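Local coordinates for hypothetical protein PH1109 (Pyrococcus horikoshii, PDB 2E6U), which is of unknown function but belongs to the CoA-binding family of Rossmann-like proteins and binds coenzyme A, at residues 81-86 with 103-108; 88-93 with 111-116; 70-75 with 94-99. All coordinates share one frame; numbering follows the deposited sequence.

Contact 1 (81-86 with 103-108); sequences VDLFVK and KVVWFQ. With COA (coenzyme A), chain F.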
# COMPACT_ATOMS: atom_id res chain seq x y z
N VAL A 81 1.93 -3.83 -0.82
CA VAL A 81 1.85 -2.90 -1.95
C VAL A 81 0.77 -1.87 -1.61
O VAL A 81 -0.41 -2.23 -1.51
CB VAL A 81 1.62 -3.63 -3.28
CG1 VAL A 81 1.53 -2.61 -4.44
CG2 VAL A 81 2.79 -4.58 -3.57
N ASP A 82 1.20 -0.62 -1.38
CA ASP A 82 0.35 0.47 -0.88
C ASP A 82 0.06 1.33 -2.11
O ASP A 82 0.96 1.93 -2.69
CB ASP A 82 1.09 1.26 0.22
CG ASP A 82 0.22 2.29 0.91
OD1 ASP A 82 -1.04 2.16 0.90
OD2 ASP A 82 0.79 3.24 1.50
N LEU A 83 -1.21 1.32 -2.53
CA LEU A 83 -1.60 1.89 -3.83
C LEU A 83 -2.12 3.34 -3.77
O LEU A 83 -3.09 3.62 -3.06
CB LEU A 83 -2.69 1.01 -4.41
CG LEU A 83 -2.52 -0.23 -5.27
CD1 LEU A 83 -1.18 -0.56 -5.93
CD2 LEU A 83 -3.32 -1.43 -4.78
N PHE A 84 -1.47 4.24 -4.52
CA PHE A 84 -1.89 5.63 -4.65
C PHE A 84 -2.02 5.94 -6.16
O PHE A 84 -1.55 6.97 -6.65
CB PHE A 84 -0.89 6.60 -4.04
CG PHE A 84 -0.88 6.63 -2.53
CD1 PHE A 84 -1.59 7.61 -1.84
CD2 PHE A 84 -0.12 5.71 -1.81
CE1 PHE A 84 -1.57 7.67 -0.43
CE2 PHE A 84 -0.08 5.75 -0.41
CZ PHE A 84 -0.81 6.74 0.28
N VAL A 85 -2.63 5.01 -6.90
CA VAL A 85 -2.88 5.22 -8.30
C VAL A 85 -4.34 4.93 -8.60
O VAL A 85 -5.02 4.26 -7.83
CB VAL A 85 -1.98 4.33 -9.18
CG1 VAL A 85 -0.53 4.81 -9.08
CG2 VAL A 85 -2.09 2.87 -8.80
N LYS A 86 -4.80 5.42 -9.75
CA LYS A 86 -6.21 5.30 -10.09
C LYS A 86 -6.62 3.83 -10.24
O LYS A 86 -5.78 2.99 -10.55
CB LYS A 86 -6.48 6.09 -11.36
CG LYS A 86 -6.63 7.57 -11.08
CD LYS A 86 -6.79 8.33 -12.36
CE LYS A 86 -7.27 9.72 -12.08
NZ LYS A 86 -6.34 10.69 -12.71
N LYS A 103 2.46 -9.88 0.58
CA LYS A 103 1.46 -10.49 1.46
C LYS A 103 0.16 -9.71 1.51
O LYS A 103 -0.90 -10.27 1.83
CB LYS A 103 2.01 -10.62 2.88
CG LYS A 103 3.26 -11.47 3.00
CD LYS A 103 2.99 -12.86 2.45
CE LYS A 103 3.93 -13.88 3.01
NZ LYS A 103 4.10 -14.97 2.00
N VAL A 104 0.25 -8.41 1.24
CA VAL A 104 -0.88 -7.50 1.45
C VAL A 104 -0.97 -6.53 0.29
O VAL A 104 0.05 -5.96 -0.10
CB VAL A 104 -0.71 -6.69 2.77
CG1 VAL A 104 -1.83 -5.62 2.94
CG2 VAL A 104 -0.64 -7.63 4.00
N VAL A 105 -2.17 -6.35 -0.25
CA VAL A 105 -2.44 -5.26 -1.20
C VAL A 105 -3.30 -4.26 -0.45
O VAL A 105 -4.33 -4.65 0.14
CB VAL A 105 -3.16 -5.74 -2.50
CG1 VAL A 105 -3.60 -4.55 -3.37
CG2 VAL A 105 -2.26 -6.65 -3.31
N TRP A 106 -2.88 -3.00 -0.41
CA TRP A 106 -3.59 -1.97 0.36
C TRP A 106 -4.12 -0.89 -0.59
O TRP A 106 -3.35 -0.07 -1.11
CB TRP A 106 -2.67 -1.36 1.44
CG TRP A 106 -3.33 -0.43 2.43
CD1 TRP A 106 -4.03 0.72 2.15
CD2 TRP A 106 -3.35 -0.56 3.88
NE1 TRP A 106 -4.48 1.29 3.31
CE2 TRP A 106 -4.09 0.53 4.38
CE3 TRP A 106 -2.80 -1.49 4.79
CZ2 TRP A 106 -4.31 0.74 5.75
CZ3 TRP A 106 -3.02 -1.29 6.16
CH2 TRP A 106 -3.76 -0.18 6.63
N PHE A 107 -5.45 -0.88 -0.80
CA PHE A 107 -6.12 0.16 -1.61
C PHE A 107 -6.39 1.42 -0.77
O PHE A 107 -7.27 1.42 0.13
CB PHE A 107 -7.45 -0.39 -2.18
CG PHE A 107 -7.29 -1.49 -3.18
CD1 PHE A 107 -7.09 -1.19 -4.52
CD2 PHE A 107 -7.38 -2.83 -2.79
CE1 PHE A 107 -6.96 -2.21 -5.47
CE2 PHE A 107 -7.26 -3.86 -3.72
CZ PHE A 107 -7.06 -3.56 -5.08
N GLN A 108 -5.67 2.50 -1.06
CA GLN A 108 -5.90 3.80 -0.41
C GLN A 108 -7.23 4.39 -0.94
O GLN A 108 -7.82 3.78 -1.82
CB GLN A 108 -4.76 4.78 -0.69
CG GLN A 108 -3.42 4.37 -0.04
CD GLN A 108 -3.28 4.80 1.43
OE1 GLN A 108 -3.75 5.89 1.86
NE2 GLN A 108 -2.56 4.00 2.18
N1A COA F . 2.67 4.04 -11.92
C2A COA F . 3.05 4.69 -10.67
N3A COA F . 2.56 6.05 -10.51
C4A COA F . 1.76 6.59 -11.47
C5A COA F . 1.38 5.89 -12.62
C6A COA F . 1.87 4.59 -12.84
N6A COA F . 1.58 3.84 -13.96
N7A COA F . 0.59 6.73 -13.33
C8A COA F . 0.47 7.89 -12.66
N9A COA F . 1.18 7.78 -11.51
C1B COA F . 1.36 8.82 -10.50
C2B COA F . 1.69 10.18 -11.16
O2B COA F . 3.08 10.33 -11.48
C3B COA F . 1.14 11.19 -10.16
O3B COA F . 2.15 11.86 -9.40
P3B COA F . 2.78 13.25 -9.91
O7A COA F . 3.15 12.98 -11.37
O8A COA F . 1.65 14.25 -9.75
O9A COA F . 3.94 13.53 -8.98
C4B COA F . 0.27 10.35 -9.23
O4B COA F . 0.16 9.09 -9.84
C5B COA F . -1.16 10.86 -9.08
O5B COA F . -1.66 11.19 -10.38
P1A COA F . -3.24 11.12 -10.64
O1A COA F . -3.67 9.70 -10.42
O2A COA F . -3.39 11.77 -12.01
O3A COA F . -3.75 12.09 -9.49
P2A COA F . -5.26 12.46 -9.05
O4A COA F . -6.15 11.99 -10.15
O5A COA F . -5.18 13.88 -8.55
O6A COA F . -5.46 11.54 -7.77
CBP COA F . -5.18 9.46 -6.63
CCP COA F . -5.74 10.14 -7.88
CDP COA F . -3.65 9.58 -6.57
CEP COA F . -5.52 7.96 -6.74
CAP COA F . -5.74 10.12 -5.37
OAP COA F . -7.19 9.99 -5.29
C9P COA F . -5.00 9.45 -4.21
O9P COA F . -4.20 10.41 -3.55
N8P COA F . -5.86 8.69 -3.33
C7P COA F . -5.43 8.26 -2.02
C6P COA F . -5.98 9.31 -1.07
C5P COA F . -5.96 8.99 0.43
O5P COA F . -5.73 7.64 0.77
N4P COA F . -5.14 9.86 1.19
C3P COA F . -4.88 9.53 2.58
C2P COA F . -4.98 10.77 3.44
S1P COA F . -5.12 10.23 5.16
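The F84 ring carries the Q108 side chain on one face: Q108 CG stands 3.6 Å from the ring centroid in a CH-pi contact, and the amide beyond it stacks with its plane only 14° from that of the ring. F84 CG lies anti to its carbonyl carbon (chi1 -74°), which turns the ring toward the Q108 side chain. The F107 ring is met from one face as well, by L83 CD2 at 4.1 Å from the centroid and offset toward the rim, while Y112 makes an edge-to-face contact with the same ring. W106 is approached obliquely, D82 OD1 coming to 3.5 Å from W106 CD1, and its indole NE1 is bonded to R131 O.

These side chains sort themselves onto the two faces of a parallel sheet. V81, L83, V105 and F107 share one, which helix 87-100 covers; D82 and W106 lie on the other, under helix 133-141. On the first face L83 CD2 also packs on V105 CG1, but L83 has an unusual second torsion, so the exact fit of this methyl against V105 and F107 is doubtful. Within the sheet the two backbones are joined by three hydrogen bonds, from V81 N to V104 O, from W106 N to V81 O at 2.8 Å, and from L83 N to W106 O. A weak bond from Q108 N to L83 O follows where the strands end.

Past its strand, the chain turns to the ligand, and K86 NZ donates to coenzyme A O4A at 2.9 Å. Adjacent parallel strands running 12° apart and joined through helix 87-100 form a beta-alpha-beta crossover, with coenzyme A at their C-terminal ends, as is characteristic of Rossmann-like nucleotide-binding folds.

Contact 2 (88-93 with 111-116); sequences KLTMEY and TYNREA. With CA (calcium ion), chain B; COA (coenzyme A), chain F.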
# COMPACT_ATOMS: atom_id res chain seq x y z
N LYS A 88 -7.92 1.71 -12.42
CA LYS A 88 -7.54 0.83 -13.52
C LYS A 88 -6.06 0.47 -13.54
O LYS A 88 -5.67 -0.62 -13.99
CB LYS A 88 -8.01 1.38 -14.87
CG LYS A 88 -9.55 1.29 -15.02
CD LYS A 88 -10.06 2.00 -16.26
CE LYS A 88 -11.60 2.05 -16.24
NZ LYS A 88 -12.12 2.53 -17.56
N LEU A 89 -5.23 1.38 -13.02
CA LEU A 89 -3.78 1.10 -12.89
C LEU A 89 -3.46 0.04 -11.85
O LEU A 89 -2.39 -0.61 -11.91
CB LEU A 89 -3.04 2.39 -12.51
CG LEU A 89 -2.67 3.27 -13.70
CD1 LEU A 89 -2.04 4.58 -13.21
CD2 LEU A 89 -1.67 2.52 -14.59
N THR A 90 -4.37 -0.15 -10.89
CA THR A 90 -4.09 -1.09 -9.82
C THR A 90 -4.04 -2.55 -10.29
O THR A 90 -3.40 -3.36 -9.65
CB THR A 90 -5.06 -0.97 -8.61
OG1 THR A 90 -6.37 -1.42 -9.00
CG2 THR A 90 -5.12 0.47 -8.08
N MET A 91 -4.70 -2.90 -11.40
CA MET A 91 -4.64 -4.30 -11.87
C MET A 91 -3.21 -4.75 -12.16
O MET A 91 -2.79 -5.81 -11.71
CB MET A 91 -5.52 -4.56 -13.10
CG MET A 91 -5.39 -6.01 -13.60
SD MET A 91 -5.91 -7.24 -12.37
CE MET A 91 -7.62 -7.38 -12.86
N GLU A 92 -2.45 -3.94 -12.90
CA GLU A 92 -1.08 -4.34 -13.19
C GLU A 92 -0.25 -4.41 -11.92
O GLU A 92 0.60 -5.29 -11.78
CB GLU A 92 -0.42 -3.40 -14.20
CG GLU A 92 -0.90 -3.69 -15.61
CD GLU A 92 -0.54 -5.08 -16.07
OE1 GLU A 92 0.56 -5.60 -15.72
OE2 GLU A 92 -1.36 -5.69 -16.79
N TYR A 93 -0.49 -3.49 -10.99
CA TYR A 93 0.32 -3.46 -9.76
C TYR A 93 0.01 -4.63 -8.83
O TYR A 93 0.90 -5.14 -8.14
CB TYR A 93 0.26 -2.11 -9.07
CG TYR A 93 1.13 -1.11 -9.79
CD1 TYR A 93 2.53 -1.23 -9.73
CD2 TYR A 93 0.59 -0.10 -10.56
CE1 TYR A 93 3.38 -0.34 -10.41
CE2 TYR A 93 1.44 0.83 -11.26
CZ TYR A 93 2.83 0.69 -11.16
OH TYR A 93 3.68 1.57 -11.81
N THR A 111 -8.84 4.36 -4.89
CA THR A 111 -8.03 3.47 -5.72
C THR A 111 -8.62 2.08 -5.94
O THR A 111 -8.11 1.27 -6.75
CB THR A 111 -6.61 3.28 -5.12
OG1 THR A 111 -6.68 2.39 -3.99
CG2 THR A 111 -6.01 4.63 -4.73
N TYR A 112 -9.69 1.78 -5.21
CA TYR A 112 -10.28 0.46 -5.26
C TYR A 112 -10.71 -0.03 -6.65
O TYR A 112 -11.39 0.69 -7.39
CB TYR A 112 -11.43 0.37 -4.25
CG TYR A 112 -12.06 -1.00 -4.22
CD1 TYR A 112 -13.35 -1.19 -4.71
CD2 TYR A 112 -11.37 -2.10 -3.71
CE1 TYR A 112 -13.92 -2.44 -4.71
CE2 TYR A 112 -11.94 -3.38 -3.70
CZ TYR A 112 -13.24 -3.52 -4.21
OH TYR A 112 -13.87 -4.75 -4.22
N ASN A 113 -10.31 -1.25 -6.98
CA ASN A 113 -10.67 -1.91 -8.24
C ASN A 113 -11.10 -3.34 -7.93
O ASN A 113 -10.32 -4.12 -7.38
CB ASN A 113 -9.44 -1.90 -9.19
CG ASN A 113 -9.67 -2.65 -10.50
OD1 ASN A 113 -10.28 -3.73 -10.54
ND2 ASN A 113 -9.14 -2.10 -11.58
N ARG A 114 -12.35 -3.68 -8.26
CA ARG A 114 -12.88 -5.03 -7.95
C ARG A 114 -12.13 -6.17 -8.61
O ARG A 114 -11.92 -7.21 -7.99
CB ARG A 114 -14.36 -5.15 -8.33
CG ARG A 114 -15.27 -4.22 -7.60
CD ARG A 114 -16.72 -4.42 -8.12
NE ARG A 114 -16.74 -4.36 -9.57
CZ ARG A 114 -17.32 -3.39 -10.28
NH1 ARG A 114 -18.00 -2.41 -9.69
NH2 ARG A 114 -17.25 -3.45 -11.60
N GLU A 115 -11.73 -6.00 -9.87
CA GLU A 115 -11.03 -7.07 -10.58
C GLU A 115 -9.62 -7.30 -9.99
O GLU A 115 -9.19 -8.45 -9.82
CB GLU A 115 -10.95 -6.78 -12.09
CG GLU A 115 -12.24 -7.11 -12.89
CD GLU A 115 -12.64 -8.60 -12.83
OE1 GLU A 115 -13.77 -8.89 -12.37
OE2 GLU A 115 -11.84 -9.47 -13.24
N ALA A 116 -8.93 -6.21 -9.69
CA ALA A 116 -7.62 -6.29 -9.01
C ALA A 116 -7.74 -6.98 -7.65
O ALA A 116 -6.95 -7.86 -7.32
CB ALA A 116 -7.03 -4.89 -8.85
CA CA B . -0.12 -7.91 -16.62
N1A COA F . 2.67 4.04 -11.92
C2A COA F . 3.05 4.69 -10.67
N3A COA F . 2.56 6.05 -10.51
C4A COA F . 1.76 6.59 -11.47
C5A COA F . 1.38 5.89 -12.62
C6A COA F . 1.87 4.59 -12.84
N6A COA F . 1.58 3.84 -13.96
N7A COA F . 0.59 6.73 -13.33
C8A COA F . 0.47 7.89 -12.66
N9A COA F . 1.18 7.78 -11.51
C1B COA F . 1.36 8.82 -10.50
C2B COA F . 1.69 10.18 -11.16
O2B COA F . 3.08 10.33 -11.48
C3B COA F . 1.14 11.19 -10.16
O3B COA F . 2.15 11.86 -9.40
P3B COA F . 2.78 13.25 -9.91
O7A COA F . 3.15 12.98 -11.37
O8A COA F . 1.65 14.25 -9.75
O9A COA F . 3.94 13.53 -8.98
C4B COA F . 0.27 10.35 -9.23
O4B COA F . 0.16 9.09 -9.84
C5B COA F . -1.16 10.86 -9.08
O5B COA F . -1.66 11.19 -10.38
P1A COA F . -3.24 11.12 -10.64
O1A COA F . -3.67 9.70 -10.42
O2A COA F . -3.39 11.77 -12.01
O3A COA F . -3.75 12.09 -9.49
P2A COA F . -5.26 12.46 -9.05
O4A COA F . -6.15 11.99 -10.15
O5A COA F . -5.18 13.88 -8.55
O6A COA F . -5.46 11.54 -7.77
CBP COA F . -5.18 9.46 -6.63
CCP COA F . -5.74 10.14 -7.88
CDP COA F . -3.65 9.58 -6.57
CEP COA F . -5.52 7.96 -6.74
CAP COA F . -5.74 10.12 -5.37
OAP COA F . -7.19 9.99 -5.29
C9P COA F . -5.00 9.45 -4.21
O9P COA F . -4.20 10.41 -3.55
N8P COA F . -5.86 8.69 -3.33
C7P COA F . -5.43 8.26 -2.02
C6P COA F . -5.98 9.31 -1.07
C5P COA F . -5.96 8.99 0.43
O5P COA F . -5.73 7.64 0.77
N4P COA F . -5.14 9.86 1.19
C3P COA F . -4.88 9.53 2.58
C2P COA F . -4.98 10.77 3.44
S1P COA F . -5.12 10.23 5.16
O HOH W 1 2.22 -7.98 -15.43
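T90 and N113 meet where helix 87-100 passes the N-cap of helix 114-122, two helices laid side by side on one face of the Rossmann-like sheet. No hydrogen bond joins the two segments directly; what holds them is close packing. The T90 and N113 side chains pass one another head to tail, T90 OG1 lying 3.1 Å from N113 CB. T90 OG1 also faces A116 CB at 3.5 Å, and T90 CG2 reaches T111 O at 3.4 Å. M91 leaves its helix with CG anti to the backbone N, and the chain then folds over at its second torsion (61°), a course that lays its methyl group alongside the start of the other helix, where M91 CE touches E115 CB at 3.5 Å.

Polar bonds work around this packing. N113 is the cap residue: its OD1 accepts from A116 N at 2.9 Å, nearly straight at 170° although the donor stands above the carbonyl plane, 58° out of it. A weak bond from E115 N goes to the same oxygen. The other end of the amide, ND2, is bonded to P87 O, and T90 OG1 is bonded to that carbonyl too. One backbone oxygen at the start of helix 87-100 thus links the side chains of both segments indirectly and fixes the amide.

Ligand contacts leave helix 87-100 on its other sides. E92 grips the calcium ion with both carboxylate oxygens, OE1 at 2.6 Å and OE2 at 2.5 Å, in a site that water 1 and E95 share. L89 CD1 packs against the adenine of coenzyme A, and beside it Y93 OH donates a hydrogen bond to coenzyme A N1A at 2.7 Å.

Contact 3 (70-75 with 94-99); sequences SVLDIP and VEQAIK. With CA (calcium ion), chain B.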
# COMPACT_ATOMS: atom_id res chain seq x y z
N SER A 70 8.79 -0.40 -11.17
CA SER A 70 7.80 -1.47 -10.94
C SER A 70 8.11 -2.09 -9.60
O SER A 70 9.22 -1.93 -9.06
CB SER A 70 7.86 -2.55 -12.04
OG SER A 70 8.79 -3.56 -11.72
N VAL A 71 7.14 -2.80 -9.03
CA VAL A 71 7.37 -3.49 -7.76
C VAL A 71 8.42 -4.59 -7.96
O VAL A 71 9.15 -4.93 -7.03
CB VAL A 71 6.03 -4.08 -7.20
CG1 VAL A 71 6.28 -4.94 -5.96
CG2 VAL A 71 5.05 -2.96 -6.90
N LEU A 72 8.49 -5.16 -9.16
CA LEU A 72 9.38 -6.29 -9.42
C LEU A 72 10.84 -5.84 -9.56
O LEU A 72 11.75 -6.66 -9.43
CB LEU A 72 8.90 -7.06 -10.65
CG LEU A 72 7.57 -7.79 -10.44
CD1 LEU A 72 6.96 -8.24 -11.78
CD2 LEU A 72 7.75 -8.94 -9.47
N ASP A 73 11.06 -4.55 -9.77
CA ASP A 73 12.44 -4.02 -9.85
C ASP A 73 13.10 -3.76 -8.49
O ASP A 73 14.33 -3.49 -8.41
CB ASP A 73 12.47 -2.76 -10.73
CG ASP A 73 12.27 -3.10 -12.19
OD1 ASP A 73 11.15 -2.91 -12.69
OD2 ASP A 73 13.21 -3.62 -12.83
N ILE A 74 12.32 -3.85 -7.42
CA ILE A 74 12.85 -3.61 -6.08
C ILE A 74 13.72 -4.77 -5.62
O ILE A 74 13.24 -5.89 -5.62
CB ILE A 74 11.68 -3.39 -5.07
CG1 ILE A 74 10.91 -2.12 -5.45
CG2 ILE A 74 12.19 -3.33 -3.62
CD1 ILE A 74 9.56 -1.97 -4.71
N PRO A 75 14.99 -4.50 -5.22
CA PRO A 75 15.95 -5.51 -4.77
C PRO A 75 15.87 -5.76 -3.25
O PRO A 75 16.87 -5.58 -2.49
CB PRO A 75 17.29 -4.88 -5.14
CG PRO A 75 17.06 -3.43 -4.84
CD PRO A 75 15.59 -3.15 -5.16
N VAL A 94 -1.24 -5.07 -8.84
CA VAL A 94 -1.60 -6.30 -8.12
C VAL A 94 -0.92 -7.53 -8.73
O VAL A 94 -0.43 -8.41 -8.02
CB VAL A 94 -3.16 -6.47 -8.04
CG1 VAL A 94 -3.53 -7.91 -7.69
CG2 VAL A 94 -3.71 -5.52 -7.02
N GLU A 95 -0.89 -7.61 -10.05
CA GLU A 95 -0.17 -8.69 -10.72
C GLU A 95 1.32 -8.70 -10.36
O GLU A 95 1.91 -9.77 -10.15
CB GLU A 95 -0.35 -8.59 -12.23
CG GLU A 95 -1.76 -9.01 -12.64
CD GLU A 95 -2.00 -8.93 -14.12
OE1 GLU A 95 -3.00 -9.51 -14.60
OE2 GLU A 95 -1.20 -8.27 -14.82
N GLN A 96 1.92 -7.51 -10.31
CA GLN A 96 3.32 -7.40 -9.85
C GLN A 96 3.45 -7.85 -8.39
O GLN A 96 4.40 -8.56 -8.05
CB GLN A 96 3.82 -5.97 -9.99
CG GLN A 96 3.90 -5.43 -11.42
CD GLN A 96 4.35 -3.98 -11.47
OE1 GLN A 96 4.92 -3.44 -10.50
NE2 GLN A 96 4.07 -3.32 -12.59
N ALA A 97 2.52 -7.42 -7.54
CA ALA A 97 2.51 -7.80 -6.11
C ALA A 97 2.49 -9.32 -5.94
O ALA A 97 3.25 -9.87 -5.15
CB ALA A 97 1.31 -7.18 -5.39
N ILE A 98 1.63 -9.99 -6.70
CA ILE A 98 1.56 -11.45 -6.67
C ILE A 98 2.88 -12.10 -7.08
O ILE A 98 3.40 -13.01 -6.40
CB ILE A 98 0.38 -11.96 -7.56
CG1 ILE A 98 -0.96 -11.45 -6.99
CG2 ILE A 98 0.39 -13.51 -7.66
CD1 ILE A 98 -2.10 -11.48 -7.97
N LYS A 99 3.44 -11.64 -8.19
CA LYS A 99 4.69 -12.18 -8.70
C LYS A 99 5.85 -11.95 -7.73
O LYS A 99 6.77 -12.77 -7.66
CB LYS A 99 5.00 -11.60 -10.08
CG LYS A 99 4.12 -12.17 -11.18
CD LYS A 99 4.55 -11.68 -12.55
CE LYS A 99 3.71 -12.33 -13.63
NZ LYS A 99 4.24 -11.95 -14.98
CA CA B . -0.12 -7.91 -16.62
O HOH W 1 2.22 -7.98 -15.43
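Q96 reaches V71 through an extended side chain: CG lies anti to the carbonyl carbon (chi1 -64°) and CD continues straight on (chi2 177°), carrying the amide from helix 87-100 to the loop. There Q96 OE1 accepts a hydrogen bond from V71 N at 2.7 Å. The bond is fairly straight, 160° at the hydrogen, with the donor tilted from the carbonyl plane. S70 CB sits 3.4 Å from Q96 OE1, so the oxygen is closely fitted against the turn.

The receiving loop has its own polar bracing. S70 OG donates to D73 OD1 at 2.6 Å, approaching from above the carboxylate plane, and accepts weak bonds from L72 N and D73 N. V71 to D73 have helical backbone angles without the regular bonds; a bond from D73 N to S70 O closes the turn. L72 supplies the apolar part of the contact. Its CD2 lies 3.7 Å from Q96 O and 3.9 Å from K99 CB, covering one turn of the helix near the surface.

On another side of this helix, E95 OE2 binds the calcium ion together with E92 and water 1, while E95 OE1 forms a salt bridge with K119. The loop lies beside helix 87-100 on the same face of the sheet: V71 rests on A26 and V28 of strand 24-28, I74 on Y53 and V55 of strand 51-55, and V94 faces helix 114-122.

In the fold
Following the chain from the N terminus, the six segments come in the order 70-75, 81-86, 88-93, 94-99, 103-108 and 111-116. Contact 3 closes the first loop, bringing helix 87-100 back to the turn before strand 80-83. Contact 1 opens inside that loop and closes beyond it, pairing two adjacent interior strands. Contact 2 begins later still and closes last, at the cap of helix 114-122. Each pair therefore crosses, and none nests. Helix 87-100 is the shared element: contacts 2 and 3 use its successive halves, and its A97 and V94 pack on V81 and V105 of contact 1, tying sheet, loop and neighbouring helix together.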